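PDB 2OBL: EscN, which belongs to the ATP synthase alpha/beta family of P-loop proteins and is a component of a type III secretion system. Local coordinates for residues F55-R60 / N93-D98; I288-N293 / D312-N317. The protein carries 1 engineered substitution. One frame throughout, in Å; residues are numbered along the deposited sequence.

Interaction 1 (F55-R60 / N93-D98); sequences FILGVR and NGASAD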
ATOM      1  N   PHE A  55     -10.119  -7.811  -0.338  1.00 22.28           N
ATOM      2  CA  PHE A  55     -10.069  -6.416  -0.749  1.00 22.55           C
ATOM      3  C   PHE A  55      -9.347  -6.373  -2.074  1.00 23.12           C
ATOM      4  O   PHE A  55      -8.156  -6.689  -2.152  1.00 22.17           O
ATOM      5  CB  PHE A  55      -9.332  -5.556   0.282  1.00 22.89           C
ATOM      6  CG  PHE A  55      -9.283  -4.102  -0.075  1.00 22.18           C
ATOM      7  CD1 PHE A  55     -10.363  -3.269   0.200  1.00 23.10           C
ATOM      8  CD2 PHE A  55      -8.172  -3.566  -0.689  1.00 22.62           C
ATOM      9  CE1 PHE A  55     -10.317  -1.905  -0.132  1.00 22.77           C
ATOM     10  CE2 PHE A  55      -8.120  -2.212  -1.023  1.00 23.08           C
ATOM     11  CZ  PHE A  55      -9.195  -1.391  -0.752  1.00 23.18           C
ATOM     12  N   ILE A  56     -10.084  -6.021  -3.121  1.00 22.72           N
ATOM     13  CA  ILE A  56      -9.571  -6.100  -4.481  1.00 23.95           C
ATOM     14  C   ILE A  56      -8.797  -4.827  -4.838  1.00 24.38           C
ATOM     15  O   ILE A  56      -9.291  -3.718  -4.641  1.00 25.63           O
ATOM     16  CB  ILE A  56     -10.738  -6.360  -5.483  1.00 24.23           C
ATOM     17  CG1 ILE A  56     -11.493  -7.628  -5.083  1.00 25.01           C
ATOM     18  CG2 ILE A  56     -10.232  -6.477  -6.910  1.00 24.11           C
ATOM     19  CD1 ILE A  56     -12.893  -7.716  -5.676  1.00 26.59           C
ATOM     20  N   LEU A  57      -7.577  -4.988  -5.343  1.00 23.97           N
ATOM     21  CA  LEU A  57      -6.737  -3.842  -5.707  1.00 24.58           C
ATOM     22  C   LEU A  57      -6.777  -3.526  -7.206  1.00 24.42           C
ATOM     23  O   LEU A  57      -6.445  -2.416  -7.630  1.00 24.58           O
ATOM     24  CB  LEU A  57      -5.279  -4.100  -5.296  1.00 24.49           C
ATOM     25  CG  LEU A  57      -4.969  -4.224  -3.803  1.00 25.17           C
ATOM     26  CD1 LEU A  57      -3.457  -4.199  -3.582  1.00 25.65           C
ATOM     27  CD2 LEU A  57      -5.622  -3.116  -3.012  1.00 25.40           C
ATOM     28  N   GLY A  58      -7.143  -4.517  -8.005  1.00 24.54           N
ATOM     29  CA  GLY A  58      -7.085  -4.379  -9.453  1.00 25.23           C
ATOM     30  C   GLY A  58      -5.655  -4.527  -9.947  1.00 25.80           C
ATOM     31  O   GLY A  58      -5.269  -3.927 -10.957  1.00 27.52           O
ATOM     32  N   VAL A  59      -4.860  -5.302  -9.211  1.00 23.74           N
ATOM     33  CA  VAL A  59      -3.499  -5.637  -9.603  1.00 22.48           C
ATOM     34  C   VAL A  59      -3.415  -7.158  -9.591  1.00 22.30           C
ATOM     35  O   VAL A  59      -3.529  -7.783  -8.533  1.00 21.95           O
ATOM     36  CB  VAL A  59      -2.450  -5.048  -8.617  1.00 22.75           C
ATOM     37  CG1 VAL A  59      -1.038  -5.438  -9.039  1.00 22.75           C
ATOM     38  CG2 VAL A  59      -2.574  -3.534  -8.542  1.00 22.86           C
ATOM     39  N   ARG A  60      -3.245  -7.754 -10.768  1.00 21.72           N
ATOM     40  CA  ARG A  60      -3.291  -9.217 -10.894  1.00 21.54           C
ATOM     41  C   ARG A  60      -2.342  -9.955  -9.972  1.00 20.75           C
ATOM     42  O   ARG A  60      -2.724 -10.933  -9.347  1.00 21.29           O
ATOM     43  CB  ARG A  60      -3.033  -9.658 -12.338  1.00 22.25           C
ATOM     44  CG  ARG A  60      -4.184  -9.343 -13.276  1.00 23.04           C
ATOM     45  CD  ARG A  60      -4.022 -10.092 -14.600  1.00 25.24           C
ATOM     46  NE  ARG A  60      -2.800  -9.693 -15.297  1.00 25.83           N
ATOM     47  CZ  ARG A  60      -2.763  -8.839 -16.315  1.00 25.84           C
ATOM     48  NH1 ARG A  60      -3.882  -8.289 -16.768  1.00 26.25           N
ATOM     49  NH2 ARG A  60      -1.596  -8.526 -16.876  1.00 25.73           N
ATOM     50  N   ASN A  93      -6.777   3.554  -8.688  1.00 13.82           N
ATOM     51  CA  ASN A  93      -7.725   3.518  -9.799  1.00 14.69           C
ATOM     52  C   ASN A  93      -8.470   2.194  -9.905  1.00 16.48           C
ATOM     53  O   ASN A  93      -9.564   2.130 -10.470  1.00 16.96           O
ATOM     54  CB  ASN A  93      -6.999   3.818 -11.103  1.00 14.54           C
ATOM     55  CG  ASN A  93      -6.485   5.241 -11.166  1.00 14.27           C
ATOM     56  OD1 ASN A  93      -7.069   6.144 -10.574  1.00 15.72           O
ATOM     57  ND2 ASN A  93      -5.396   5.450 -11.892  1.00 13.30           N
ATOM     58  N   GLY A  94      -7.870   1.136  -9.364  1.00 16.41           N
ATOM     59  CA  GLY A  94      -8.412  -0.201  -9.494  1.00 17.99           C
ATOM     60  C   GLY A  94      -9.079  -0.750  -8.251  1.00 18.66           C
ATOM     61  O   GLY A  94      -9.869  -1.687  -8.346  1.00 19.42           O
ATOM     62  N   ALA A  95      -8.780  -0.176  -7.088  1.00 18.99           N
ATOM     63  CA  ALA A  95      -9.219  -0.773  -5.818  1.00 19.20           C
ATOM     64  C   ALA A  95     -10.725  -0.698  -5.591  1.00 19.58           C
ATOM     65  O   ALA A  95     -11.394   0.264  -6.005  1.00 18.75           O
ATOM     66  CB  ALA A  95      -8.471  -0.162  -4.632  1.00 19.52           C
ATOM     67  N   SER A  96     -11.258  -1.716  -4.921  1.00 19.68           N
ATOM     68  CA  SER A  96     -12.677  -1.718  -4.558  1.00 20.40           C
ATOM     69  C   SER A  96     -12.917  -0.941  -3.266  1.00 20.62           C
ATOM     70  O   SER A  96     -13.263  -1.512  -2.234  1.00 22.24           O
ATOM     71  CB  SER A  96     -13.207  -3.144  -4.440  1.00 20.79           C
ATOM     72  OG  SER A  96     -13.334  -3.728  -5.726  1.00 22.38           O
ATOM     73  N   ALA A  97     -12.725   0.370  -3.333  1.00 20.36           N
ATOM     74  CA  ALA A  97     -12.908   1.236  -2.181  1.00 18.57           C
ATOM     75  C   ALA A  97     -13.931   2.302  -2.534  1.00 18.30           C
ATOM     76  O   ALA A  97     -13.958   2.785  -3.663  1.00 17.94           O
ATOM     77  CB  ALA A  97     -11.588   1.893  -1.799  1.00 18.82           C
ATOM     78  N   ASP A  98     -14.774   2.647  -1.569  1.00 17.04           N
ATOM     79  CA  ASP A  98     -15.796   3.682  -1.751  1.00 16.97           C
ATOM     80  C   ASP A  98     -15.140   5.057  -1.694  1.00 16.23           C
ATOM     81  O   ASP A  98     -15.541   5.995  -2.389  1.00 15.96           O
ATOM     82  CB  ASP A  98     -16.828   3.595  -0.625  1.00 17.79           C
ATOM     83  CG  ASP A  98     -17.621   2.305  -0.646  1.00 19.29           C
ATOM     84  OD1 ASP A  98     -17.822   1.738  -1.741  1.00 19.41           O
ATOM     85  OD2 ASP A  98     -18.051   1.862   0.438  1.00 19.61           O
TER
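I56 and S96 meet backbone to backbone in a partly buried loop-to-loop contact, where the loop between strand 54-55 and helix 60-65 lies against the turn leaving helix 84-94. The two pieces run in roughly opposite directions, 155° apart. S96 N donates to I56 O over 2.8 Å, a nearly straight bond (161° at the hydrogen) whose donor is tilted a little from the carbonyl plane. The same oxygen receives a CA-H...O contact from A95 CA at 3.2 Å, so two neighbouring residues of the turn converge on it. Beside this bond S96 OG rests on I56 CB at 3.7 Å, suiting a serine at the solvent-exposed side. S96 is the centre of an inverse gamma turn, with a weak bond from A97 N to A95 O. This turn follows the helix of a beta-alpha-beta crossover, strand 73-78 to helix 84-94 to strand 99-105, in the P-loop fold of the nucleotide-binding domain. Its inner side is apolar. F55 has CG anti to the backbone N (chi1 -178°), and the ring extends to the turn: A97 CB lies at the ring edge, 4.2 Å from F55 CZ, while A95 CB approaches the same atom obliquely at 4.1 Å. The short alanine methyls let the ring come this close, and L163 of strand 161-167 packs against F55, A95 and A97 alike. One step past the closest pair, L57 and A95 (CA atoms 3.9 Å apart), G58 lies opposite G94. Having no side chain, G94 lets L57 O sit 3.2 Å from G94 C, and G58 has a positive phi, which glycine adopts readily. The D63 carboxylate accepts hydrogen bonds from L57 N and G58 N, tying the loop to the helix that follows.

Interaction 2 (I288-N293 / D312-N317); sequences IATYKN and DKAIKN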
ATOM      1  N   ILE A 288       7.018 -19.657 -10.534  1.00 23.49           N
ATOM      2  CA  ILE A 288       7.829 -18.439 -10.600  1.00 24.26           C
ATOM      3  C   ILE A 288       9.210 -18.647  -9.979  1.00 25.33           C
ATOM      4  O   ILE A 288      10.219 -18.225 -10.545  1.00 25.73           O
ATOM      5  CB  ILE A 288       7.133 -17.257  -9.898  1.00 23.54           C
ATOM      6  CG1 ILE A 288       5.908 -16.809 -10.696  1.00 23.65           C
ATOM      7  CG2 ILE A 288       8.100 -16.086  -9.711  1.00 23.84           C
ATOM      8  CD1 ILE A 288       5.032 -15.783  -9.969  1.00 23.38           C
ATOM      9  N   ALA A 289       9.251 -19.299  -8.821  1.00 26.59           N
ATOM     10  CA  ALA A 289      10.512 -19.514  -8.108  1.00 28.65           C
ATOM     11  C   ALA A 289      11.440 -20.489  -8.832  1.00 30.29           C
ATOM     12  O   ALA A 289      12.661 -20.339  -8.790  1.00 30.65           O
ATOM     13  CB  ALA A 289      10.246 -19.996  -6.687  1.00 28.40           C
ATOM     14  N   THR A 290      10.863 -21.484  -9.496  1.00 32.00           N
ATOM     15  CA  THR A 290      11.663 -22.550 -10.101  1.00 34.00           C
ATOM     16  C   THR A 290      12.128 -22.243 -11.525  1.00 35.64           C
ATOM     17  O   THR A 290      12.990 -22.941 -12.059  1.00 35.98           O
ATOM     18  CB  THR A 290      10.930 -23.921 -10.063  1.00 33.90           C
ATOM     19  OG1 THR A 290       9.709 -23.847 -10.810  1.00 33.64           O
ATOM     20  CG2 THR A 290      10.616 -24.327  -8.626  1.00 33.80           C
ATOM     21  N   TYR A 291      11.575 -21.200 -12.139  1.00 37.87           N
ATOM     22  CA  TYR A 291      11.894 -20.891 -13.535  1.00 39.73           C
ATOM     23  C   TYR A 291      13.365 -20.543 -13.757  1.00 41.02           C
ATOM     24  O   TYR A 291      13.977 -19.824 -12.964  1.00 40.48           O
ATOM     25  CB  TYR A 291      11.011 -19.769 -14.093  1.00 40.80           C
ATOM     26  CG  TYR A 291      11.482 -19.283 -15.452  1.00 40.96           C
ATOM     27  CD1 TYR A 291      11.105 -19.941 -16.620  1.00 41.37           C
ATOM     28  CD2 TYR A 291      12.325 -18.183 -15.566  1.00 41.42           C
ATOM     29  CE1 TYR A 291      11.546 -19.508 -17.864  1.00 41.11           C
ATOM     30  CE2 TYR A 291      12.772 -17.744 -16.805  1.00 41.52           C
ATOM     31  CZ  TYR A 291      12.377 -18.410 -17.949  1.00 41.37           C
ATOM     32  OH  TYR A 291      12.818 -17.970 -19.177  1.00 41.13           O
ATOM     33  N   LYS A 292      13.916 -21.061 -14.851  1.00 42.59           N
ATOM     34  CA  LYS A 292      15.289 -20.773 -15.253  1.00 44.20           C
ATOM     35  C   LYS A 292      15.369 -20.543 -16.766  1.00 44.93           C
ATOM     36  O   LYS A 292      14.884 -21.358 -17.550  1.00 45.25           O
ATOM     37  CB  LYS A 292      16.218 -21.923 -14.858  1.00 44.79           C
ATOM     38  CG  LYS A 292      16.485 -22.041 -13.367  1.00 45.24           C
ATOM     39  CD  LYS A 292      17.496 -23.144 -13.083  1.00 45.69           C
ATOM     40  CE  LYS A 292      18.858 -22.819 -13.692  1.00 46.05           C
ATOM     41  NZ  LYS A 292      19.925 -23.701 -13.152  1.00 46.17           N
ATOM     42  N   ASN A 293      15.982 -19.428 -17.157  1.00 45.59           N
ATOM     43  CA  ASN A 293      16.193 -19.091 -18.563  1.00 45.97           C
ATOM     44  C   ASN A 293      16.646 -20.308 -19.376  1.00 46.23           C
ATOM     45  O   ASN A 293      17.674 -20.906 -19.062  1.00 46.80           O
ATOM     46  CB  ASN A 293      17.235 -17.965 -18.657  1.00 46.51           C
ATOM     47  CG  ASN A 293      17.503 -17.521 -20.086  1.00 47.07           C
ATOM     48  OD1 ASN A 293      16.937 -18.059 -21.041  1.00 47.30           O
ATOM     49  ND2 ASN A 293      18.380 -16.530 -20.238  1.00 47.07           N
ATOM     50  N   ASP A 312      10.151 -28.216 -15.656  1.00 42.01           N
ATOM     51  CA  ASP A 312       9.657 -28.299 -17.031  1.00 41.08           C
ATOM     52  C   ASP A 312       8.394 -27.467 -17.229  1.00 40.40           C
ATOM     53  O   ASP A 312       8.241 -26.785 -18.243  1.00 40.53           O
ATOM     54  CB  ASP A 312       9.392 -29.760 -17.417  1.00 41.43           C
ATOM     55  CG  ASP A 312      10.638 -30.626 -17.321  1.00 41.34           C
ATOM     56  OD1 ASP A 312      11.754 -30.083 -17.457  1.00 41.27           O
ATOM     57  OD2 ASP A 312      10.499 -31.850 -17.109  1.00 41.74           O
ATOM     58  N   LYS A 313       7.496 -27.529 -16.252  1.00 39.09           N
ATOM     59  CA  LYS A 313       6.250 -26.771 -16.295  1.00 38.07           C
ATOM     60  C   LYS A 313       6.516 -25.267 -16.239  1.00 37.78           C
ATOM     61  O   LYS A 313       5.835 -24.481 -16.896  1.00 37.65           O
ATOM     62  CB  LYS A 313       5.353 -27.179 -15.134  1.00 37.40           C
ATOM     63  CG  LYS A 313       3.921 -26.709 -15.277  1.00 37.03           C
ATOM     64  CD  LYS A 313       3.053 -27.277 -14.177  1.00 36.59           C
ATOM     65  CE  LYS A 313       1.596 -26.964 -14.427  1.00 36.35           C
ATOM     66  NZ  LYS A 313       0.741 -27.498 -13.339  1.00 35.88           N
ATOM     67  N   ALA A 314       7.517 -24.883 -15.453  1.00 37.46           N
ATOM     68  CA  ALA A 314       7.883 -23.480 -15.277  1.00 37.22           C
ATOM     69  C   ALA A 314       8.271 -22.812 -16.592  1.00 37.35           C
ATOM     70  O   ALA A 314       7.909 -21.661 -16.843  1.00 37.32           O
ATOM     71  CB  ALA A 314       9.014 -23.357 -14.270  1.00 37.12           C
ATOM     72  N   ILE A 315       9.011 -23.536 -17.428  1.00 37.03           N
ATOM     73  CA  ILE A 315       9.430 -23.007 -18.719  1.00 37.03           C
ATOM     74  C   ILE A 315       8.240 -22.958 -19.664  1.00 36.36           C
ATOM     75  O   ILE A 315       8.026 -21.973 -20.372  1.00 36.18           O
ATOM     76  CB  ILE A 315      10.534 -23.877 -19.362  1.00 37.84           C
ATOM     77  CG1 ILE A 315      11.593 -24.270 -18.325  1.00 38.11           C
ATOM     78  CG2 ILE A 315      11.159 -23.151 -20.550  1.00 38.25           C
ATOM     79  CD1 ILE A 315      12.477 -23.122 -17.864  1.00 38.63           C
ATOM     80  N   LYS A 316       7.472 -24.040 -19.664  1.00 35.69           N
ATOM     81  CA  LYS A 316       6.293 -24.159 -20.498  1.00 35.55           C
ATOM     82  C   LYS A 316       5.284 -23.059 -20.187  1.00 35.32           C
ATOM     83  O   LYS A 316       4.606 -22.558 -21.085  1.00 35.54           O
ATOM     84  CB  LYS A 316       5.654 -25.532 -20.282  1.00 35.16           C
ATOM     85  CG  LYS A 316       4.490 -25.849 -21.198  1.00 35.36           C
ATOM     86  CD  LYS A 316       3.762 -27.084 -20.706  1.00 35.15           C
ATOM     87  CE  LYS A 316       4.739 -28.163 -20.270  1.00 35.12           C
ATOM     88  NZ  LYS A 316       4.052 -29.268 -19.545  1.00 35.44           N
ATOM     89  N   ASN A 317       5.194 -22.682 -18.913  1.00 35.03           N
ATOM     90  CA  ASN A 317       4.184 -21.718 -18.469  1.00 34.94           C
ATOM     91  C   ASN A 317       4.708 -20.289 -18.292  1.00 34.56           C
ATOM     92  O   ASN A 317       3.951 -19.389 -17.921  1.00 34.21           O
ATOM     93  CB  ASN A 317       3.499 -22.204 -17.184  1.00 34.73           C
ATOM     94  CG  ASN A 317       2.531 -23.353 -17.433  1.00 34.92           C
ATOM     95  OD1 ASN A 317       1.804 -23.774 -16.534  1.00 34.81           O
ATOM     96  ND2 ASN A 317       2.516 -23.861 -18.659  1.00 35.01           N
TER
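Y291 holds CG anti to its backbone N (chi1 170°), while I315 sets CG1 beside its own N (chi1 -44°) and turns CD1 by a chi2 of -71°, and the two side chains meet crossing at about a right angle. The tip of the isoleucine does the touching: I315 CD1 is 3.7 Å from Y291 CD1, approaching the ring obliquely. The branched isoleucine thus reaches across with this one methyl to meet both CD1 and CE1 of the tyrosine ring. A314, whose beta carbon points at the other segment, suits the closest backbone approach: its methyl lies 4.1 Å from Y291 CB and 3.6 Å from T290 OG1. T290 OG1 is hydrogen-bonded to K286 O, one turn back in its own helix, so its polar end is satisfied while it lies against the A314 methyl. The contact is therefore van der Waals packing between the last residue of helix 275-290, together with the chain leaving it, and helix 309-316. Around it, I315 also touches P294, K313 forms a salt bridge with E283 of helix 275-290, and Y291 leans on R318 of helix 318-325.

Interaction 1 is complete before interaction 2 begins along the chain, and the two belong to different parts of the protein: the first to the nucleotide-binding domain, the second to the helical C-terminal domain. Their centres lie about 29 Å apart, though the nearest atoms are about 9 Å apart, and they do not touch. The centre of interaction 1 is about 11 Å from the centre of the chain, beside the mixed, mostly parallel sheet; interaction 2 is a surface contact with its centre about 29 Å out. Helix 318-325 reaches both: R60 NE bonds to F324 O, and R318 touches Y291. R60 also pairs with D331 in the loop after that helix, joining the two domains.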